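Local atomic coordinates of BH0493 protein (Bacillus halodurans C-125, PDB entry 2QEE), a protein that binds zinc and is probably a metal-dependent hydrolase of the amidohydrolase superfamily, its reaction and substrate being unknown. Residues H288-Y293 and S319-F324; E179-K184 and E235-R240. All blocks are in the same frame, centred on the assembly; numbering follows the deposited sequence.

Both contacts lie away from the zinc site. Interaction 1 is buried and joins helix 284-292 to the entry to strand 321-323. Interaction 2 is partly buried and joins the first turns of helices 180-189 and 237-253. Their centres are about 23 Å apart and they do not touch. Helix 237-253 connects them: its first turn takes part in interaction 2, and further along it Arg243 and Leu247 pack on Tyr293. The chemistry follows the place. Interaction 1 has leucine packing and one amide bond to a backbone carbonyl. Interaction 2 has an amide set between a carboxylate, a guanidinium and a water.

Interaction 1 of 2, residues H288-Y293 and S319-F324; sequences HLLREY and SNLMIF
Where helix 284-292 packs on the parallel strands, Leu290 of the helix meets Asn320, just before strand 321-323, and Leu321, its first residue. Asn320 supplies the polar half of the contact. Its ND2 donates to the backbone O of Leu290 at 3.1 Å, with an N-H...O angle of 164°. The donor reaches a lone pair in the carbonyl plane, and the carbonyl O lies close to the plane of the Asn320 amide. The Asn320 CG sits between its own backbone N and carbonyl carbon (chi1 62°). From there the amide reaches the last turn of the helix.

The strand and the helix belong to an alternating beta/alpha arrangement consistent with the barrel of the amidohydrolase family. Strand 298-302 follows helix 284-292. It runs parallel to strand 321-323, and helix 308-317 makes the crossover between them. The end of the Leu290 side chain reaches Leu321. Its CD2 lies 3.6 Å from Leu321 CB, and its CD1 is 3.8 Å from Leu321 CD2. The same CD2 is 3.6 Å from Asn320 OD1, which places a methyl beside the amide oxygen. Phe298 and Leu314 also pack on Leu290. Asn320 ND2 has a second acceptor, the backbone O of Asn296, in the loop after the helix.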
loop_
_atom_site.group_PDB
_atom_site.type_symbol
_atom_site.label_atom_id
_atom_site.label_comp_id
_atom_site.label_asym_id
_atom_site.label_seq_id
_atom_site.Cartn_x
_atom_site.Cartn_y
_atom_site.Cartn_z
ATOM N N HIS C 288 19.559 0.042 -13.155
ATOM C CA HIS C 288 20.845 -0.080 -13.852
ATOM C C HIS C 288 20.682 -0.547 -15.307
ATOM O O HIS C 288 21.246 0.047 -16.255
ATOM C CB HIS C 288 21.751 -1.043 -13.059
ATOM C CG HIS C 288 23.068 -1.271 -13.717
ATOM N ND1 HIS C 288 24.225 -0.633 -13.307
ATOM C CD2 HIS C 288 23.402 -2.001 -14.813
ATOM C CE1 HIS C 288 25.213 -0.976 -14.118
ATOM N NE2 HIS C 288 24.752 -1.831 -15.012
ATOM N N LEU C 289 19.889 -1.593 -15.497
ATOM C CA LEU C 289 19.640 -2.142 -16.823
ATOM C C LEU C 289 19.077 -1.050 -17.724
ATOM O O LEU C 289 19.570 -0.854 -18.824
ATOM C CB LEU C 289 18.701 -3.340 -16.727
ATOM C CG LEU C 289 19.375 -4.669 -16.293
ATOM C CD1 LEU C 289 18.341 -5.746 -15.933
ATOM C CD2 LEU C 289 20.303 -5.182 -17.443
ATOM N N LEU C 290 18.070 -0.322 -17.249
ATOM C CA LEU C 290 17.455 0.696 -18.096
ATOM C C LEU C 290 18.390 1.850 -18.480
ATOM O O LEU C 290 18.380 2.343 -19.629
ATOM C CB LEU C 290 16.244 1.271 -17.382
ATOM C CG LEU C 290 15.110 0.253 -17.245
ATOM C CD1 LEU C 290 14.123 0.846 -16.203
ATOM C CD2 LEU C 290 14.339 0.028 -18.630
ATOM N N ARG C 291 19.165 2.307 -17.500
ATOM C CA ARG C 291 20.079 3.408 -17.717
ATOM C C ARG C 291 21.243 3.009 -18.620
ATOM O O ARG C 291 21.584 3.734 -19.564
ATOM C CB ARG C 291 20.617 3.912 -16.389
ATOM C CG ARG C 291 21.715 5.003 -16.516
ATOM C CD ARG C 291 22.075 5.587 -15.185
ATOM N NE ARG C 291 22.470 4.542 -14.240
ATOM C CZ ARG C 291 21.725 4.218 -13.177
ATOM N NH1 ARG C 291 20.616 4.920 -12.932
ATOM N NH2 ARG C 291 22.094 3.216 -12.363
ATOM N N GLU C 292 21.847 1.875 -18.288
ATOM C CA GLU C 292 23.081 1.415 -18.931
ATOM C C GLU C 292 22.903 0.722 -20.279
ATOM O O GLU C 292 23.906 0.579 -21.016
ATOM C CB GLU C 292 23.905 0.512 -17.982
ATOM C CG GLU C 292 24.177 1.127 -16.631
ATOM C CD GLU C 292 24.932 2.458 -16.672
ATOM O OE1 GLU C 292 25.663 2.721 -17.648
ATOM O OE2 GLU C 292 24.785 3.270 -15.727
ATOM N N TYR C 293 21.666 0.303 -20.611
ATOM C CA TYR C 293 21.365 -0.352 -21.872
ATOM C C TYR C 293 20.229 0.399 -22.613
ATOM O O TYR C 293 19.125 -0.141 -22.779
ATOM C CB TYR C 293 21.030 -1.823 -21.627
ATOM C CG TYR C 293 22.232 -2.558 -21.106
ATOM C CD1 TYR C 293 23.159 -3.136 -21.995
ATOM C CD2 TYR C 293 22.486 -2.624 -19.722
ATOM C CE1 TYR C 293 24.313 -3.793 -21.490
ATOM C CE2 TYR C 293 23.636 -3.274 -19.210
ATOM C CZ TYR C 293 24.543 -3.831 -20.128
ATOM O OH TYR C 293 25.658 -4.475 -19.621
ATOM N N SER C 319 12.114 5.633 -20.955
ATOM C CA SER C 319 11.217 5.284 -22.029
ATOM C C SER C 319 11.450 3.894 -22.602
ATOM O O SER C 319 10.615 3.399 -23.317
ATOM C CB SER C 319 11.284 6.310 -23.161
ATOM O OG SER C 319 12.628 6.462 -23.669
ATOM N N ASN C 320 12.628 3.288 -22.309
ATOM C CA ASN C 320 12.915 1.924 -22.691
ATOM C C ASN C 320 12.362 0.864 -21.707
ATOM O O ASN C 320 12.595 -0.369 -21.847
ATOM C CB ASN C 320 14.427 1.724 -22.979
ATOM C CG ASN C 320 15.307 1.980 -21.795
ATOM O OD1 ASN C 320 15.005 2.799 -20.907
ATOM N ND2 ASN C 320 16.484 1.308 -21.791
ATOM N N LEU C 321 11.536 1.335 -20.763
ATOM C CA LEU C 321 10.771 0.456 -19.882
ATOM C C LEU C 321 9.300 0.529 -20.277
ATOM O O LEU C 321 8.733 1.648 -20.373
ATOM C CB LEU C 321 10.885 0.940 -18.413
ATOM C CG LEU C 321 10.087 0.138 -17.400
ATOM C CD1 LEU C 321 10.434 -1.372 -17.418
ATOM C CD2 LEU C 321 10.308 0.766 -16.016
ATOM N N MET C 322 8.691 -0.638 -20.445
ATOM C CA MET C 322 7.236 -0.715 -20.632
ATOM C C MET C 322 6.805 -1.613 -19.491
ATOM O O MET C 322 7.235 -2.745 -19.388
ATOM C CB MET C 322 6.827 -1.340 -21.974
ATOM C CG MET C 322 5.326 -1.574 -22.159
ATOM S SD MET C 322 4.428 0.001 -21.923
ATOM C CE MET C 322 4.897 0.850 -23.410
ATOM N N ILE C 323 5.965 -1.096 -18.601
ATOM C CA ILE C 323 5.422 -1.976 -17.531
ATOM C C ILE C 323 4.115 -2.598 -17.964
ATOM O O ILE C 323 3.319 -1.979 -18.733
ATOM C CB ILE C 323 5.274 -1.201 -16.171
ATOM C CG1 ILE C 323 4.173 -0.176 -16.250
ATOM C CG2 ILE C 323 6.650 -0.601 -15.778
ATOM C CD1 ILE C 323 4.158 0.694 -14.928
ATOM N N PHE C 324 3.842 -3.821 -17.514
ATOM C CA PHE C 324 2.665 -4.537 -17.981
ATOM C C PHE C 324 2.016 -5.323 -16.860
ATOM O O PHE C 324 2.761 -5.915 -16.010
ATOM C CB PHE C 324 2.980 -5.461 -19.169
ATOM C CG PHE C 324 3.807 -6.678 -18.806
ATOM C CD1 PHE C 324 3.196 -7.925 -18.534
ATOM C CD2 PHE C 324 5.202 -6.580 -18.773
ATOM C CE1 PHE C 324 3.976 -9.062 -18.233
ATOM C CE2 PHE C 324 6.009 -7.727 -18.481
ATOM C CZ PHE C 324 5.343 -8.978 -18.207
#

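Interaction 2 of 2, residues E179-K184 and E235-R240; sequences EYEQTK and ESNRGR
The Tyr180 ring carries Lys184 CB over one face, 3.7 Å above it and nearer its margin than its middle, while Asn237 ND2 lies at its edge, in the ring plane. The ring and the Asn237 amide are inclined by 66°. Tyr180 CD2 comes 3.7 Å from Asn237 CG, and the CB atoms of Tyr180 and Asn237 are 3.7 Å apart. The Arg240 guanidinium has Ser236 O over the centre of one face and Glu235 OE1 at its edge.

Asn237 is the polar centre of the contact. Its ND2 donates to Glu181 OE2 at 3.0 Å, and the bond is practically straight (179°). The carboxylate oxygen lies in the amide plane, but the donor comes from above the carboxylate plane. Glu181 is bent at chi2 (-66°), which folds its carboxylate to the amide. A water takes a second bond from Asn237 ND2 and one from Glu181 N. At the oxygen end of the amide, Arg240 NH2 donates to Asn237 OD1 at 3.3 Å, from above the carbonyl plane. An alanine in place of Asn237 would probably leave Glu181 OE2 and Arg240 NH2 without this shared partner and free the carboxylate to turn.

The contact joins the first turns of helices 180-189 and 237-253. Ser236 caps the second helix, its OG accepting from Gly239 N. The amide's bonds fix which end is nitrogen. Glu181 OE2 and Arg240 NH2 are 6.0 Å apart, so these opposite charges do not pair directly; the amide turns its N-H to the carboxylate and its oxygen to the guanidinium, and both would probably polarise it.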
loop_
_atom_site.group_PDB
_atom_site.type_symbol
_atom_site.label_atom_id
_atom_site.label_comp_id
_atom_site.label_asym_id
_atom_site.label_seq_id
_atom_site.Cartn_x
_atom_site.Cartn_y
_atom_site.Cartn_z
ATOM N N GLU C 179 19.254 -21.597 -13.945
ATOM C CA GLU C 179 19.741 -22.965 -13.625
ATOM C C GLU C 179 20.889 -23.388 -14.537
ATOM O O GLU C 179 20.971 -24.578 -14.936
ATOM C CB GLU C 179 18.586 -23.947 -13.727
ATOM C CG GLU C 179 17.557 -23.738 -12.637
ATOM C CD GLU C 179 16.351 -24.577 -12.860
ATOM O OE1 GLU C 179 16.159 -25.532 -12.067
ATOM O OE2 GLU C 179 15.611 -24.301 -13.832
ATOM N N TYR C 180 21.779 -22.429 -14.847
ATOM C CA TYR C 180 22.823 -22.687 -15.856
ATOM C C TYR C 180 23.723 -23.881 -15.462
ATOM O O TYR C 180 24.186 -24.620 -16.346
ATOM C CB TYR C 180 23.690 -21.479 -16.101
ATOM C CG TYR C 180 24.687 -21.648 -17.223
ATOM C CD1 TYR C 180 24.258 -21.747 -18.556
ATOM C CD2 TYR C 180 26.049 -21.730 -16.960
ATOM C CE1 TYR C 180 25.142 -21.890 -19.570
ATOM C CE2 TYR C 180 26.975 -21.863 -18.004
ATOM C CZ TYR C 180 26.502 -21.975 -19.302
ATOM O OH TYR C 180 27.379 -22.088 -20.348
ATOM N N GLU C 181 23.959 -24.059 -14.160
ATOM C CA GLU C 181 24.900 -25.107 -13.730
ATOM C C GLU C 181 24.394 -26.468 -14.195
ATOM O O GLU C 181 25.201 -27.347 -14.537
ATOM C CB GLU C 181 25.149 -25.085 -12.201
ATOM C CG GLU C 181 26.041 -23.926 -11.706
ATOM C CD GLU C 181 27.495 -23.991 -12.208
ATOM O OE1 GLU C 181 27.961 -25.109 -12.558
ATOM O OE2 GLU C 181 28.160 -22.918 -12.258
ATOM N N GLN C 182 23.073 -26.632 -14.225
ATOM C CA GLN C 182 22.448 -27.868 -14.680
ATOM C C GLN C 182 22.188 -27.776 -16.167
ATOM O O GLN C 182 22.418 -28.715 -16.916
ATOM C CB GLN C 182 21.137 -28.168 -13.964
ATOM C CG GLN C 182 21.168 -28.097 -12.437
ATOM C CD GLN C 182 20.564 -26.790 -11.896
ATOM O OE1 GLN C 182 21.241 -25.751 -11.821
ATOM N NE2 GLN C 182 19.274 -26.839 -11.520
ATOM N N THR C 183 21.720 -26.622 -16.617
ATOM C CA THR C 183 21.282 -26.507 -18.005
ATOM C C THR C 183 22.426 -26.554 -19.035
ATOM O O THR C 183 22.234 -26.987 -20.180
ATOM C CB THR C 183 20.408 -25.259 -18.158
ATOM O OG1 THR C 183 19.293 -25.409 -17.263
ATOM C CG2 THR C 183 19.901 -25.200 -19.525
ATOM N N LYS C 184 23.616 -26.122 -18.642
ATOM C CA LYS C 184 24.766 -26.131 -19.532
ATOM C C LYS C 184 25.026 -27.519 -20.150
ATOM O O LYS C 184 25.467 -27.636 -21.300
ATOM C CB LYS C 184 26.018 -25.586 -18.825
ATOM C CG LYS C 184 26.582 -26.455 -17.725
ATOM C CD LYS C 184 27.706 -25.728 -16.975
ATOM C CE LYS C 184 28.887 -25.430 -17.872
ATOM N NZ LYS C 184 30.040 -24.768 -17.195
ATOM N N GLU C 235 28.117 -10.915 -10.460
ATOM C CA GLU C 235 29.020 -12.004 -10.810
ATOM C C GLU C 235 28.386 -13.355 -10.481
ATOM O O GLU C 235 28.514 -13.874 -9.358
ATOM C CB GLU C 235 30.370 -11.806 -10.101
ATOM C CG GLU C 235 31.224 -10.649 -10.744
ATOM C CD GLU C 235 31.456 -10.836 -12.255
ATOM O OE1 GLU C 235 31.786 -11.962 -12.712
ATOM O OE2 GLU C 235 31.262 -9.850 -13.015
ATOM N N SER C 236 27.661 -13.908 -11.456
ATOM C CA SER C 236 26.960 -15.170 -11.314
ATOM C C SER C 236 26.715 -15.687 -12.733
ATOM O O SER C 236 26.883 -14.947 -13.677
ATOM C CB SER C 236 25.602 -14.945 -10.636
ATOM O OG SER C 236 24.774 -14.081 -11.465
ATOM N N ASN C 237 26.329 -16.930 -12.904
ATOM C CA ASN C 237 25.967 -17.352 -14.265
ATOM C C ASN C 237 24.868 -16.458 -14.862
ATOM O O ASN C 237 24.905 -16.134 -16.026
ATOM C CB ASN C 237 25.469 -18.779 -14.269
ATOM C CG ASN C 237 26.559 -19.777 -13.849
ATOM O OD1 ASN C 237 27.720 -19.550 -14.105
ATOM N ND2 ASN C 237 26.164 -20.846 -13.199
ATOM N N ARG C 238 23.917 -16.027 -14.038
ATOM C CA ARG C 238 22.790 -15.213 -14.591
ATOM C C ARG C 238 23.261 -13.862 -15.074
ATOM O O ARG C 238 22.876 -13.413 -16.171
ATOM C CB ARG C 238 21.654 -15.090 -13.545
ATOM C CG ARG C 238 20.469 -14.249 -14.121
ATOM C CD ARG C 238 19.222 -14.475 -13.242
ATOM N NE ARG C 238 19.442 -13.913 -11.912
ATOM C CZ ARG C 238 18.920 -14.453 -10.817
ATOM N NH1 ARG C 238 19.157 -13.909 -9.628
ATOM N NH2 ARG C 238 18.170 -15.567 -10.917
ATOM N N GLY C 239 24.074 -13.214 -14.240
ATOM C CA GLY C 239 24.579 -11.851 -14.478
ATOM C C GLY C 239 25.457 -11.924 -15.716
ATOM O O GLY C 239 25.439 -11.007 -16.557
ATOM N N ARG C 240 26.242 -12.999 -15.837
ATOM C CA ARG C 240 27.142 -13.109 -17.015
ATOM C C ARG C 240 26.404 -13.389 -18.312
ATOM O O ARG C 240 26.727 -12.768 -19.358
ATOM C CB ARG C 240 28.271 -14.121 -16.813
ATOM C CG ARG C 240 29.234 -13.637 -15.765
ATOM C CD ARG C 240 30.475 -14.535 -15.637
ATOM N NE ARG C 240 30.091 -15.780 -15.004
ATOM C CZ ARG C 240 30.212 -16.029 -13.698
ATOM N NH1 ARG C 240 30.747 -15.143 -12.859
ATOM N NH2 ARG C 240 29.783 -17.184 -13.243
HETATM O O HOH W 1 23.576 -21.736 -12.130
#